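Local coordinates for protein copper induced nitroreductase D (Lactococcus lactis, PDB 2WQF) that binds FMN and, as a copper-induced nitroreductase, probably carries out redox chemistry in defence against oxidative stress, at residues F3-S6 against L7-R10; E103-A106 against V107-N110; A119-F122 against P123-E127. All blocks are in the same frame, centred on the assembly; numbering follows the deposited sequence.

Interaction 1 of 3, residues F3-S6 against L7-R10; sequences FIKS and LENR. With FMN (flavin mononucleotide), chain B.
The carbonyl oxygen of S6 takes two weak hydrogen bonds, from N9 N at 3.3 Å and from R10 N at 3.4 Å. They lie at the C-terminal end of helix 3-9, where the chain turns off toward the flavin phosphate. Stronger bonds precede them. E8 N donates to I4 O at 2.9 Å, and L7 N to F3 O. On the apolar side, F3 and L7 meet one turn apart. L7 CG sits over one face of the F3 ring, 4.2 Å from its centroid, and L7 CD1 comes to 3.6 Å from F3 CE2. F3 CG is anti to the backbone N (chi1 179°), which carries the ring along the helix to L7. T139 of the second subunit packs on F3, and its N136 on L7. With an alanine at L7, a gap would probably open over that ring face and beside N136 of the second subunit. R10 ends as a two-pronged grip on FMN: NH1 bonds O2P and NH2 bonds O1P, each at 2.8 Å, with the phosphorus in the guanidinium plane. W138 adds a cation-pi contact. The paired bonds fix the rotation of the guanidinium and probably offset part of the phosphate charge.

Interaction 2 of 3, residues E103-A106 against V107-N110; sequences EDQA and VVKN
An N-cap joins the end of strand 97-104 to helix 105-114, with D104 in the capping position and V107 beside it. The carboxylate turns back onto the first helical turn. D104 OD1 accepts from A106 N at 2.9 Å, a capping bond that meets the oxygen on its anti side. D104 CG lies anti to the backbone N (chi1 -170°), which brings the carboxylate beside V107. The two side chains cross at about a right angle, and V107 CG2 rests 3.8 Å from D104 OD2. The backbone of D104 is used too. Its carbonyl oxygen accepts from V108 N at 3.2 Å, in the carbonyl plane, and weakly from V107 N. V108 CG2 packs 3.5 Å from the same D104 O. Q105 follows the cap, folds back and gives NE2 to E103 O at 3.0 Å. The bond is nearly straight, but NE2 comes from above the carbonyl plane. Outside the turn, R47 makes a salt bridge to D104 OD2, and S170 OG bonds OD1. The buried carboxylate therefore has a partner on each oxygen. The arginine and the helix start would both probably stabilise its negative charge.

Interaction 3 of 3, residues A119-F122 against P123-E127; sequences ADNF and PVWSE
N121 CB lies over one face of the W125 indole, 3.4 Å from the centroid of the six-membered ring, in a close CH-pi contact. The two side chains run alongside each other in the same direction, with amide and ring planes 23° apart. W125 CG is beside its own backbone N (chi1 -67°), and the indole thus lies back along the helix over N121. One water links the polar ends: it donates to N121 OD1 at 3.3 Å and accepts weakly from W125 NE1. F122 meets the indole differently. The edge of W125 is turned to the face of F122 in an offset edge-to-face pair, planes at 85°, with F122 CD1 and W125 CE3 3.8 Å apart. Backbone bonds hold these groups in register. W125 N donates to N121 O at 2.9 Å, nearly along the C=O axis, and S126 N to F122 O at 2.8 Å. P123 has no N-H to give, and its CD instead approaches A119 O at 3.2 Å, as suits a proline in the first turn of a helix. Farther out, L111, Q112 and F115 pack on F122. W125 touches a bound FMN, and its ring also meets that of H152 of the second subunit. The contact thus sets an indole on the start of helix 121-143, against the cofactor at the subunit interface. With one face on N121 and an edge on F122, the tilt of that indole is probably well fixed.

Overall arrangement
All three contacts are partly buried and lie on helices; interaction 2 also takes in a strand end. Interactions 2 and 3 are neighbours, their centres 10 Å apart. They join consecutive helices, 105-114 and 121-143: E103 OE1 meets S126 OG at 2.6 Å, and V108 packs on S126 and F122. Interaction 1 stands apart, its nearest atoms about 17 Å from interaction 2 and about 15 Å from interaction 3. Interactions 1 and 3 both touch the second subunit and FMN, but one grips the phosphate by charge and the other lays an indole against the cofactor. Interaction 2 touches no other protein chain. Its chemistry is that of a buried carboxylate at a strand-to-helix junction.

Interaction 1 of 3, residues F3-S6 against L7-R10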
loop_
_atom_site.group_PDB
_atom_site.type_symbol
_atom_site.label_atom_id
_atom_site.label_comp_id
_atom_site.label_asym_id
_atom_site.label_seq_id
_atom_site.Cartn_x
_atom_site.Cartn_y
_atom_site.Cartn_z
ATOM N N PHE A 3 -8.011 13.470 -7.284
ATOM C CA PHE A 3 -7.222 12.389 -6.698
ATOM C C PHE A 3 -6.986 11.271 -7.720
ATOM O O PHE A 3 -5.880 10.750 -7.847
ATOM C CB PHE A 3 -7.931 11.824 -5.453
ATOM C CG PHE A 3 -7.191 10.691 -4.812
ATOM C CD1 PHE A 3 -5.990 10.911 -4.162
ATOM C CD2 PHE A 3 -7.675 9.402 -4.885
ATOM C CE1 PHE A 3 -5.296 9.873 -3.608
ATOM C CE2 PHE A 3 -6.971 8.362 -4.336
ATOM C CZ PHE A 3 -5.783 8.599 -3.690
ATOM N N ILE A 4 -8.021 10.891 -8.455
ATOM C CA ILE A 4 -7.884 9.816 -9.440
ATOM C C ILE A 4 -6.871 10.224 -10.517
ATOM O O ILE A 4 -6.039 9.432 -10.929
ATOM C CB ILE A 4 -9.219 9.453 -10.067
ATOM C CG1 ILE A 4 -10.157 8.806 -9.040
ATOM C CG2 ILE A 4 -9.009 8.532 -11.254
ATOM C CD1 ILE A 4 -9.616 7.547 -8.389
ATOM N N LYS A 5 -6.934 11.472 -10.945
ATOM C CA LYS A 5 -5.956 12.008 -11.879
ATOM C C LYS A 5 -4.534 11.932 -11.324
ATOM O O LYS A 5 -3.597 11.587 -12.042
ATOM C CB LYS A 5 -6.317 13.453 -12.215
ATOM C CG LYS A 5 -7.634 13.627 -12.935
ATOM C CD LYS A 5 -7.649 13.039 -14.316
ATOM C CE LYS A 5 -9.046 13.219 -14.913
ATOM N NZ LYS A 5 -9.364 14.671 -15.090
ATOM N N SER A 6 -4.368 12.210 -10.028
ATOM C CA SER A 6 -3.048 12.103 -9.408
ATOM C C SER A 6 -2.569 10.661 -9.480
ATOM O O SER A 6 -1.402 10.408 -9.777
ATOM C CB SER A 6 -3.072 12.581 -7.943
ATOM O OG SER A 6 -3.398 13.961 -7.868
ATOM N N LEU A 7 -3.468 9.715 -9.220
ATOM C CA LEU A 7 -3.104 8.303 -9.294
ATOM C C LEU A 7 -2.687 7.931 -10.706
ATOM O O LEU A 7 -1.698 7.225 -10.900
ATOM C CB LEU A 7 -4.249 7.386 -8.851
ATOM C CG LEU A 7 -4.680 7.465 -7.379
ATOM C CD1 LEU A 7 -5.731 6.387 -7.142
ATOM C CD2 LEU A 7 -3.525 7.314 -6.414
ATOM N N GLU A 8 -3.471 8.367 -11.683
ATOM C CA GLU A 8 -3.204 8.050 -13.079
ATOM C C GLU A 8 -1.866 8.633 -13.534
ATOM O O GLU A 8 -1.178 8.033 -14.360
ATOM C CB GLU A 8 -4.368 8.530 -13.957
ATOM C CG GLU A 8 -4.290 8.026 -15.388
ATOM C CD GLU A 8 -5.558 8.288 -16.162
ATOM O OE1 GLU A 8 -6.481 8.929 -15.603
ATOM O OE2 GLU A 8 -5.622 7.854 -17.333
ATOM N N ASN A 9 -1.484 9.776 -12.971
ATOM C CA ASN A 9 -0.267 10.465 -13.382
ATOM C C ASN A 9 1.025 9.823 -12.854
ATOM O O ASN A 9 2.101 10.035 -13.412
ATOM C CB ASN A 9 -0.343 11.933 -12.953
ATOM C CG ASN A 9 0.810 12.756 -13.480
ATOM O OD1 ASN A 9 1.032 12.833 -14.695
ATOM N ND2 ASN A 9 1.558 13.366 -12.572
ATOM N N ARG A 10 0.912 9.043 -11.785
ATOM C CA ARG A 10 2.042 8.301 -11.231
ATOM C C ARG A 10 2.335 7.123 -12.154
ATOM O O ARG A 10 1.448 6.303 -12.425
ATOM C CB ARG A 10 1.752 7.774 -9.830
ATOM C CG ARG A 10 2.920 7.004 -9.215
ATOM C CD ARG A 10 2.503 5.796 -8.435
ATOM N NE ARG A 10 1.669 4.953 -9.259
ATOM C CZ ARG A 10 2.098 4.134 -10.223
ATOM N NH1 ARG A 10 3.393 3.912 -10.419
ATOM N NH2 ARG A 10 1.207 3.485 -10.957
HETATM N N1 FMN B . 9.534 -2.198 -11.047
HETATM C C2 FMN B . 10.969 -2.455 -11.232
HETATM O O2 FMN B . 11.553 -1.973 -12.176
HETATM N N3 FMN B . 11.627 -3.344 -10.320
HETATM C C4 FMN B . 10.981 -3.939 -9.252
HETATM O O4 FMN B . 11.612 -4.595 -8.471
HETATM C C4A FMN B . 9.544 -3.701 -9.082
HETATM N N5 FMN B . 8.843 -4.244 -8.144
HETATM C C5A FMN B . 7.504 -3.657 -7.816
HETATM C C6 FMN B . 6.859 -4.027 -6.514
HETATM C C7 FMN B . 5.707 -3.491 -6.131
HETATM C C7M FMN B . 5.088 -3.928 -4.821
HETATM C C8 FMN B . 5.054 -2.463 -7.030
HETATM C C8M FMN B . 3.773 -1.783 -6.580
HETATM C C9 FMN B . 5.597 -2.139 -8.208
HETATM C C9A FMN B . 6.904 -2.756 -8.637
HETATM N N10 FMN B . 7.524 -2.462 -9.890
HETATM C C10 FMN B . 8.875 -2.777 -10.051
HETATM C "C1'" FMN B . 6.899 -1.563 -10.851
HETATM C "C2'" FMN B . 5.704 -2.233 -11.522
HETATM O "O2'" FMN B . 6.168 -3.174 -12.455
HETATM C "C3'" FMN B . 4.854 -1.133 -12.163
HETATM O "O3'" FMN B . 4.332 -0.388 -11.080
HETATM C "C4'" FMN B . 3.692 -1.737 -12.971
HETATM O "O4'" FMN B . 4.191 -2.392 -14.128
HETATM C "C5'" FMN B . 2.669 -0.682 -13.387
HETATM O "O5'" FMN B . 3.330 0.320 -14.147
HETATM P P FMN B . 3.314 1.870 -13.636
HETATM O O1P FMN B . 1.920 2.292 -13.397
HETATM O O2P FMN B . 4.168 1.950 -12.313
HETATM O O3P FMN B . 4.005 2.693 -14.807
#

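Interaction 2 of 3, residues E103-A106 against V107-N110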
loop_
_atom_site.group_PDB
_atom_site.type_symbol
_atom_site.label_atom_id
_atom_site.label_comp_id
_atom_site.label_asym_id
_atom_site.label_seq_id
_atom_site.Cartn_x
_atom_site.Cartn_y
_atom_site.Cartn_z
ATOM N N GLU A 103 10.905 -1.228 7.245
ATOM C CA GLU A 103 9.886 -1.439 8.266
ATOM C C GLU A 103 10.609 -1.758 9.569
ATOM O O GLU A 103 11.497 -2.632 9.606
ATOM C CB GLU A 103 8.954 -2.588 7.882
ATOM C CG GLU A 103 7.979 -2.208 6.766
ATOM C CD GLU A 103 6.962 -1.163 7.242
ATOM O OE1 GLU A 103 6.352 -1.392 8.313
ATOM O OE2 GLU A 103 6.785 -0.108 6.560
ATOM N N ASP A 104 10.235 -1.072 10.639
ATOM C CA ASP A 104 10.893 -1.243 11.927
ATOM C C ASP A 104 10.396 -2.512 12.653
ATOM O O ASP A 104 9.290 -2.570 13.201
ATOM C CB ASP A 104 10.672 0.005 12.773
ATOM C CG ASP A 104 11.515 0.008 14.033
ATOM O OD1 ASP A 104 11.962 -1.066 14.478
ATOM O OD2 ASP A 104 11.721 1.089 14.586
ATOM N N GLN A 105 11.252 -3.528 12.638
ATOM C CA GLN A 105 10.917 -4.821 13.223
ATOM C C GLN A 105 10.812 -4.785 14.745
ATOM O O GLN A 105 10.162 -5.645 15.341
ATOM C CB GLN A 105 11.959 -5.864 12.804
ATOM C CG GLN A 105 12.054 -6.026 11.281
ATOM C CD GLN A 105 10.705 -6.318 10.656
ATOM O OE1 GLN A 105 10.105 -7.373 10.895
ATOM N NE2 GLN A 105 10.217 -5.386 9.852
ATOM N N ALA A 106 11.450 -3.805 15.374
ATOM C CA ALA A 106 11.354 -3.688 16.825
ATOM C C ALA A 106 9.932 -3.300 17.250
ATOM O O ALA A 106 9.387 -3.788 18.248
ATOM C CB ALA A 106 12.379 -2.685 17.351
ATOM N N VAL A 107 9.314 -2.424 16.475
ATOM C CA VAL A 107 7.924 -2.049 16.712
ATOM C C VAL A 107 6.988 -3.225 16.414
ATOM O O VAL A 107 6.086 -3.522 17.188
ATOM C CB VAL A 107 7.531 -0.816 15.866
ATOM C CG1 VAL A 107 6.051 -0.506 16.015
ATOM C CG2 VAL A 107 8.352 0.396 16.298
ATOM N N VAL A 108 7.201 -3.899 15.281
ATOM C CA VAL A 108 6.390 -5.062 14.957
ATOM C C VAL A 108 6.426 -6.066 16.104
ATOM O O VAL A 108 5.395 -6.538 16.558
ATOM C CB VAL A 108 6.834 -5.725 13.627
ATOM C CG1 VAL A 108 6.054 -7.007 13.373
ATOM C CG2 VAL A 108 6.664 -4.755 12.470
ATOM N N LYS A 109 7.628 -6.371 16.575
ATOM C CA LYS A 109 7.804 -7.353 17.647
ATOM C C LYS A 109 7.107 -6.884 18.931
ATOM O O LYS A 109 6.496 -7.679 19.655
ATOM C CB LYS A 109 9.301 -7.596 17.895
ATOM C CG LYS A 109 9.631 -8.641 18.957
ATOM C CD LYS A 109 11.145 -8.917 19.015
ATOM C CE LYS A 109 11.532 -9.940 20.096
ATOM N NZ LYS A 109 11.605 -9.332 21.460
ATOM N N ASN A 110 7.223 -5.600 19.237
ATOM C CA ASN A 110 6.570 -5.051 20.426
ATOM C C ASN A 110 5.054 -5.194 20.365
ATOM O O ASN A 110 4.409 -5.515 21.370
ATOM C CB ASN A 110 6.934 -3.579 20.586
ATOM C CG ASN A 110 8.322 -3.386 21.142
ATOM O OD1 ASN A 110 8.913 -4.319 21.691
ATOM N ND2 ASN A 110 8.847 -2.174 21.030
#

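Interaction 3 of 3, residues A119-F122 against P123-E127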
loop_
_atom_site.group_PDB
_atom_site.type_symbol
_atom_site.label_atom_id
_atom_site.label_comp_id
_atom_site.label_asym_id
_atom_site.label_seq_id
_atom_site.Cartn_x
_atom_site.Cartn_y
_atom_site.Cartn_z
ATOM N N ALA A 119 -0.611 -11.431 16.888
ATOM C CA ALA A 119 0.824 -11.493 16.603
ATOM C C ALA A 119 1.088 -11.814 15.133
ATOM O O ALA A 119 2.023 -11.291 14.534
ATOM C CB ALA A 119 1.490 -12.520 17.497
ATOM N N ASP A 120 0.260 -12.673 14.553
ATOM C CA ASP A 120 0.451 -13.100 13.165
ATOM C C ASP A 120 0.104 -11.991 12.161
ATOM O O ASP A 120 0.615 -11.956 11.037
ATOM C CB ASP A 120 -0.382 -14.351 12.884
ATOM C CG ASP A 120 0.190 -15.594 13.533
ATOM O OD1 ASP A 120 1.213 -15.479 14.242
ATOM O OD2 ASP A 120 -0.380 -16.690 13.332
ATOM N N ASN A 121 -0.764 -11.083 12.584
ATOM C CA ASN A 121 -1.231 -10.008 11.735
ATOM C C ASN A 121 -0.228 -8.874 11.546
ATOM O O ASN A 121 -0.153 -8.284 10.478
ATOM C CB ASN A 121 -2.539 -9.436 12.306
ATOM C CG ASN A 121 -3.654 -10.461 12.359
ATOM O OD1 ASN A 121 -4.323 -10.721 11.360
ATOM N ND2 ASN A 121 -3.865 -11.040 13.527
ATOM N N PHE A 122 0.537 -8.552 12.581
ATOM C CA PHE A 122 1.387 -7.376 12.518
ATOM C C PHE A 122 2.428 -7.419 11.392
ATOM O O PHE A 122 2.596 -6.410 10.721
ATOM C CB PHE A 122 2.028 -7.073 13.867
ATOM C CG PHE A 122 1.023 -6.693 14.908
ATOM C CD1 PHE A 122 0.295 -5.526 14.771
ATOM C CD2 PHE A 122 0.769 -7.523 15.996
ATOM C CE1 PHE A 122 -0.669 -5.175 15.692
ATOM C CE2 PHE A 122 -0.197 -7.178 16.936
ATOM C CZ PHE A 122 -0.915 -5.999 16.779
ATOM N N PRO A 123 3.107 -8.571 11.180
ATOM C CA PRO A 123 4.045 -8.628 10.043
ATOM C C PRO A 123 3.333 -8.370 8.701
ATOM O O PRO A 123 3.853 -7.665 7.828
ATOM C CB PRO A 123 4.605 -10.057 10.110
ATOM C CG PRO A 123 4.520 -10.413 11.560
ATOM C CD PRO A 123 3.225 -9.758 12.043
ATOM N N VAL A 124 2.130 -8.911 8.552
ATOM C CA VAL A 124 1.329 -8.710 7.344
ATOM C C VAL A 124 0.968 -7.237 7.167
ATOM O O VAL A 124 1.150 -6.655 6.097
ATOM C CB VAL A 124 0.036 -9.569 7.402
ATOM C CG1 VAL A 124 -0.966 -9.166 6.312
ATOM C CG2 VAL A 124 0.390 -11.062 7.249
ATOM N N TRP A 125 0.465 -6.627 8.224
ATOM C CA TRP A 125 0.042 -5.237 8.156
ATOM C C TRP A 125 1.238 -4.325 7.946
ATOM O O TRP A 125 1.110 -3.278 7.329
ATOM C CB TRP A 125 -0.725 -4.848 9.426
ATOM C CG TRP A 125 -2.048 -5.547 9.558
ATOM C CD1 TRP A 125 -2.827 -6.033 8.542
ATOM C CD2 TRP A 125 -2.748 -5.834 10.770
ATOM N NE1 TRP A 125 -3.976 -6.599 9.055
ATOM C CE2 TRP A 125 -3.946 -6.493 10.418
ATOM C CE3 TRP A 125 -2.472 -5.612 12.123
ATOM C CZ2 TRP A 125 -4.879 -6.897 11.359
ATOM C CZ3 TRP A 125 -3.396 -6.024 13.053
ATOM C CH2 TRP A 125 -4.578 -6.672 12.673
ATOM N N SER A 126 2.401 -4.710 8.468
ATOM C CA SER A 126 3.603 -3.928 8.256
ATOM C C SER A 126 4.032 -3.981 6.768
ATOM O O SER A 126 4.415 -2.964 6.177
ATOM C CB SER A 126 4.725 -4.428 9.176
ATOM O OG SER A 126 5.978 -3.940 8.761
ATOM N N GLU A 127 3.935 -5.153 6.160
ATOM C CA GLU A 127 4.232 -5.307 4.733
ATOM C C GLU A 127 3.270 -4.458 3.887
ATOM O O GLU A 127 3.682 -3.716 2.977
ATOM C CB GLU A 127 4.156 -6.788 4.344
ATOM C CG GLU A 127 4.972 -7.155 3.149
ATOM C CD GLU A 127 6.463 -7.002 3.401
ATOM O OE1 GLU A 127 7.129 -7.902 3.913
ATOM O OE2 GLU A 127 6.969 -5.953 3.039
HETATM O O HOH W 1 -5.076 -9.667 8.366
#